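PDB 2EF5: arginase, which probably hydrolyses L-arginine to L-ornithine and urea at a site holding two manganese ions. Local coordinates for residues Leu204-Ala218 against Ile248-Glu262. Sequence-based numbering, arbitrary orientation.
Sequences LKHLQGLPLHVSLDA and ILAESGRVQSLDLVE. With MN (manganese (II) ion), chain H; MN (manganese (II) ion), chain G.
NH1 of R254 reaches two backbone carbonyls of the turn 207-210: O of L210 at 2.8 Å, met on a lone pair and in the guanidinium plane, and O of L207 in a weak, bent bond. NH2 of R254 takes a third carbonyl, O of L204 in the last turn of helix 196-206, 2.9 Å away and tilted from the guanidinium plane. A bend at chi3 (-83°) turns the R254 chain into this type II turn, where N of G209 covers one guanidinium face and CD1 of L212 the other. A leucine in place of R254 would probably take the side-chain donors from the carbonyls of L204 and L210, and the weak one from L207, leaving the turn less firmly tied to strand 255-261. Between helices 196-206 and 239-252, CD2 of L204 packs on CB of S252, 3.6 Å away, and on CD2 of L249.

From L212 and V255 onward the strands run parallel, with a beta bulge at Q256 shifting the register by one; N of Q256 bonds straight to O of L212 at 2.7 Å. V214, L216, L258 and L260 share a face, where helix 272-284 packs on L216 and L258 and L249 meets V214. The other face is largely polar: S215, whose OG also bonds H96, neighbours D259, whose OD1 bonds S102. At the strand end D217 bridges both manganese ions through OD2, 2.5 Å from each, with H96, D118, D122 and D219 among the other ligands. In this beta-alpha-beta pairing of the arginase fold, the shared carboxylate probably offsets part of the metals' charge, while the arginine's charge should strengthen its bonds to main-chain oxygens.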
# COMPACT_ATOMS: atom_id res chain seq x y z
N LEU A 204 -25.68 -3.35 11.59
CA LEU A 204 -26.56 -4.39 12.10
C LEU A 204 -25.88 -5.75 12.19
O LEU A 204 -26.17 -6.54 13.10
CB LEU A 204 -27.81 -4.49 11.23
CG LEU A 204 -28.76 -3.29 11.28
CD1 LEU A 204 -29.88 -3.48 10.27
CD2 LEU A 204 -29.32 -3.15 12.69
N LYS A 205 -25.00 -6.03 11.23
CA LYS A 205 -24.29 -7.31 11.19
C LYS A 205 -23.27 -7.35 12.33
O LYS A 205 -23.19 -8.33 13.08
CB LYS A 205 -23.55 -7.46 9.85
CG LYS A 205 -22.89 -8.82 9.64
CD LYS A 205 -23.91 -9.91 9.36
CE LYS A 205 -23.24 -11.21 8.91
NZ LYS A 205 -24.24 -12.23 8.44
N HIS A 206 -22.51 -6.27 12.45
CA HIS A 206 -21.49 -6.16 13.49
C HIS A 206 -22.10 -6.30 14.88
O HIS A 206 -21.44 -6.78 15.80
CB HIS A 206 -20.79 -4.81 13.38
CG HIS A 206 -19.59 -4.68 14.26
ND1 HIS A 206 -18.42 -5.37 14.04
CD2 HIS A 206 -19.38 -3.94 15.38
CE1 HIS A 206 -17.54 -5.07 14.99
NE2 HIS A 206 -18.11 -4.21 15.81
N LEU A 207 -23.35 -5.88 15.02
CA LEU A 207 -24.04 -5.94 16.31
C LEU A 207 -25.20 -6.93 16.27
O LEU A 207 -26.17 -6.79 17.02
CB LEU A 207 -24.57 -4.55 16.68
CG LEU A 207 -23.57 -3.39 16.68
CD1 LEU A 207 -24.30 -2.08 17.00
CD2 LEU A 207 -22.49 -3.65 17.71
N GLN A 208 -25.09 -7.93 15.40
CA GLN A 208 -26.16 -8.91 15.24
C GLN A 208 -26.60 -9.58 16.54
O GLN A 208 -25.80 -9.84 17.43
CB GLN A 208 -25.73 -9.97 14.22
CG GLN A 208 -24.59 -10.87 14.66
CD GLN A 208 -24.18 -11.85 13.57
OE1 GLN A 208 -25.02 -12.55 12.99
NE2 GLN A 208 -22.88 -11.92 13.29
N GLY A 209 -27.90 -9.84 16.63
CA GLY A 209 -28.47 -10.49 17.79
C GLY A 209 -28.60 -9.66 19.06
O GLY A 209 -29.10 -10.16 20.07
N LEU A 210 -28.17 -8.40 19.02
CA LEU A 210 -28.22 -7.55 20.20
C LEU A 210 -29.26 -6.45 20.15
O LEU A 210 -29.59 -5.94 19.07
CB LEU A 210 -26.87 -6.87 20.42
CG LEU A 210 -25.60 -7.69 20.60
CD1 LEU A 210 -24.41 -6.74 20.71
CD2 LEU A 210 -25.70 -8.57 21.84
N PRO A 211 -29.82 -6.09 21.31
CA PRO A 211 -30.81 -5.01 21.32
C PRO A 211 -29.94 -3.78 21.05
O PRO A 211 -28.77 -3.75 21.44
CB PRO A 211 -31.36 -5.04 22.74
CG PRO A 211 -30.22 -5.61 23.54
CD PRO A 211 -29.71 -6.71 22.64
N LEU A 212 -30.49 -2.77 20.39
CA LEU A 212 -29.69 -1.61 20.06
C LEU A 212 -30.10 -0.29 20.68
O LEU A 212 -31.29 0.04 20.74
CB LEU A 212 -29.66 -1.44 18.55
CG LEU A 212 -29.19 -2.66 17.74
CD1 LEU A 212 -29.40 -2.38 16.26
CD2 LEU A 212 -27.72 -2.94 18.04
N HIS A 213 -29.10 0.45 21.16
CA HIS A 213 -29.32 1.78 21.73
C HIS A 213 -28.74 2.76 20.72
O HIS A 213 -27.57 2.65 20.34
CB HIS A 213 -28.60 1.95 23.07
CG HIS A 213 -28.70 3.34 23.62
ND1 HIS A 213 -27.89 4.37 23.20
CD2 HIS A 213 -29.57 3.88 24.51
CE1 HIS A 213 -28.25 5.49 23.80
NE2 HIS A 213 -29.27 5.22 24.60
N VAL A 214 -29.54 3.70 20.27
CA VAL A 214 -29.06 4.68 19.31
C VAL A 214 -28.87 6.03 19.98
O VAL A 214 -29.80 6.56 20.59
CB VAL A 214 -30.06 4.84 18.14
CG1 VAL A 214 -29.59 5.96 17.20
CG2 VAL A 214 -30.18 3.52 17.38
N SER A 215 -27.67 6.58 19.89
CA SER A 215 -27.40 7.88 20.50
C SER A 215 -27.17 8.84 19.35
O SER A 215 -26.14 8.78 18.67
CB SER A 215 -26.18 7.79 21.41
OG SER A 215 -26.12 8.92 22.27
N LEU A 216 -28.12 9.75 19.14
CA LEU A 216 -28.03 10.70 18.04
C LEU A 216 -27.65 12.12 18.44
O LEU A 216 -28.42 12.81 19.11
CB LEU A 216 -29.37 10.69 17.28
CG LEU A 216 -29.57 11.64 16.09
CD1 LEU A 216 -28.54 11.35 15.00
CD2 LEU A 216 -30.99 11.45 15.54
N ASP A 217 -26.46 12.53 18.04
CA ASP A 217 -25.97 13.87 18.31
C ASP A 217 -26.35 14.70 17.08
O ASP A 217 -26.02 14.33 15.96
CB ASP A 217 -24.44 13.87 18.46
CG ASP A 217 -23.91 15.21 18.92
OD1 ASP A 217 -24.34 16.24 18.37
OD2 ASP A 217 -23.05 15.24 19.82
N ALA A 218 -27.05 15.80 17.31
CA ALA A 218 -27.50 16.66 16.22
C ALA A 218 -26.38 17.10 15.30
O ALA A 218 -26.61 17.34 14.11
CB ALA A 218 -28.22 17.89 16.78
N ILE A 248 -33.37 1.97 8.22
CA ILE A 248 -32.78 0.65 8.15
C ILE A 248 -32.59 0.08 9.56
O ILE A 248 -32.79 -1.11 9.78
CB ILE A 248 -31.45 0.67 7.37
CG1 ILE A 248 -31.73 1.04 5.90
CG2 ILE A 248 -30.78 -0.70 7.44
CD1 ILE A 248 -30.48 1.13 5.02
N LEU A 249 -32.23 0.92 10.52
CA LEU A 249 -32.08 0.45 11.89
C LEU A 249 -33.46 0.06 12.41
O LEU A 249 -33.61 -0.94 13.12
CB LEU A 249 -31.46 1.54 12.78
CG LEU A 249 -30.00 1.92 12.47
CD1 LEU A 249 -29.55 3.05 13.39
CD2 LEU A 249 -29.10 0.70 12.63
N ALA A 250 -34.48 0.84 12.04
CA ALA A 250 -35.84 0.55 12.46
C ALA A 250 -36.30 -0.81 11.95
O ALA A 250 -36.90 -1.58 12.70
CB ALA A 250 -36.79 1.64 11.97
N GLU A 251 -36.00 -1.10 10.68
CA GLU A 251 -36.39 -2.38 10.06
C GLU A 251 -35.88 -3.60 10.82
O GLU A 251 -36.54 -4.64 10.84
CB GLU A 251 -35.87 -2.47 8.61
CG GLU A 251 -36.51 -1.51 7.61
CD GLU A 251 -35.98 -1.70 6.19
OE1 GLU A 251 -34.85 -2.21 6.01
OE2 GLU A 251 -36.70 -1.32 5.23
N SER A 252 -34.71 -3.48 11.45
CA SER A 252 -34.13 -4.59 12.20
C SER A 252 -35.04 -5.00 13.34
O SER A 252 -35.03 -6.15 13.76
CB SER A 252 -32.77 -4.19 12.78
OG SER A 252 -32.95 -3.36 13.92
N GLY A 253 -35.81 -4.05 13.85
CA GLY A 253 -36.72 -4.33 14.95
C GLY A 253 -36.00 -4.53 16.27
O GLY A 253 -36.61 -4.93 17.26
N ARG A 254 -34.70 -4.24 16.28
CA ARG A 254 -33.89 -4.41 17.48
C ARG A 254 -33.57 -3.14 18.27
O ARG A 254 -32.95 -3.22 19.33
CB ARG A 254 -32.58 -5.11 17.12
CG ARG A 254 -32.73 -6.58 16.75
CD ARG A 254 -31.38 -7.27 16.68
NE ARG A 254 -30.67 -7.08 15.42
CZ ARG A 254 -29.43 -6.61 15.32
NH1 ARG A 254 -28.76 -6.26 16.41
NH2 ARG A 254 -28.84 -6.52 14.13
N VAL A 255 -33.98 -1.98 17.78
CA VAL A 255 -33.71 -0.73 18.50
C VAL A 255 -34.60 -0.66 19.74
O VAL A 255 -35.82 -0.80 19.66
CB VAL A 255 -33.95 0.51 17.60
CG1 VAL A 255 -33.72 1.79 18.40
CG2 VAL A 255 -33.00 0.47 16.41
N GLN A 256 -33.98 -0.43 20.90
CA GLN A 256 -34.70 -0.39 22.17
C GLN A 256 -34.67 0.94 22.93
O GLN A 256 -35.45 1.13 23.86
CB GLN A 256 -34.16 -1.47 23.10
CG GLN A 256 -32.67 -1.29 23.39
CD GLN A 256 -32.31 -1.57 24.84
OE1 GLN A 256 -32.48 -2.69 25.33
NE2 GLN A 256 -31.80 -0.56 25.54
N SER A 257 -33.77 1.84 22.56
CA SER A 257 -33.67 3.12 23.25
C SER A 257 -33.00 4.18 22.39
O SER A 257 -32.22 3.86 21.49
CB SER A 257 -32.92 2.95 24.58
OG SER A 257 -31.69 2.26 24.37
N LEU A 258 -33.26 5.44 22.69
CA LEU A 258 -32.72 6.53 21.88
C LEU A 258 -32.39 7.81 22.63
O LEU A 258 -33.15 8.22 23.51
CB LEU A 258 -33.73 6.86 20.77
CG LEU A 258 -33.57 8.17 19.99
CD1 LEU A 258 -32.42 8.02 19.01
CD2 LEU A 258 -34.85 8.50 19.23
N ASP A 259 -31.27 8.44 22.28
CA ASP A 259 -30.91 9.73 22.87
C ASP A 259 -30.95 10.74 21.72
O ASP A 259 -30.49 10.44 20.62
CB ASP A 259 -29.48 9.79 23.42
CG ASP A 259 -29.17 8.70 24.42
OD1 ASP A 259 -30.04 8.33 25.22
OD2 ASP A 259 -28.02 8.22 24.40
N LEU A 260 -31.50 11.92 21.98
CA LEU A 260 -31.56 13.01 21.00
C LEU A 260 -30.82 14.12 21.75
O LEU A 260 -31.40 14.78 22.60
CB LEU A 260 -33.00 13.42 20.71
CG LEU A 260 -33.89 12.37 20.05
CD1 LEU A 260 -35.29 12.94 19.88
CD2 LEU A 260 -33.31 11.97 18.69
N VAL A 261 -29.55 14.30 21.44
CA VAL A 261 -28.73 15.27 22.16
C VAL A 261 -28.10 16.41 21.38
O VAL A 261 -28.14 16.46 20.15
CB VAL A 261 -27.58 14.54 22.89
CG1 VAL A 261 -28.12 13.44 23.80
CG2 VAL A 261 -26.62 13.93 21.86
N GLU A 262 -27.51 17.32 22.14
CA GLU A 262 -26.78 18.48 21.64
C GLU A 262 -27.55 19.53 20.83
O GLU A 262 -26.95 20.32 20.10
CB GLU A 262 -25.55 18.00 20.86
CG GLU A 262 -24.53 17.22 21.71
CD GLU A 262 -23.69 18.13 22.61
OE1 GLU A 262 -23.28 19.22 22.15
OE2 GLU A 262 -23.41 17.76 23.77
MN MN H . -21.47 13.78 21.00
MN MN G . -20.80 15.65 18.83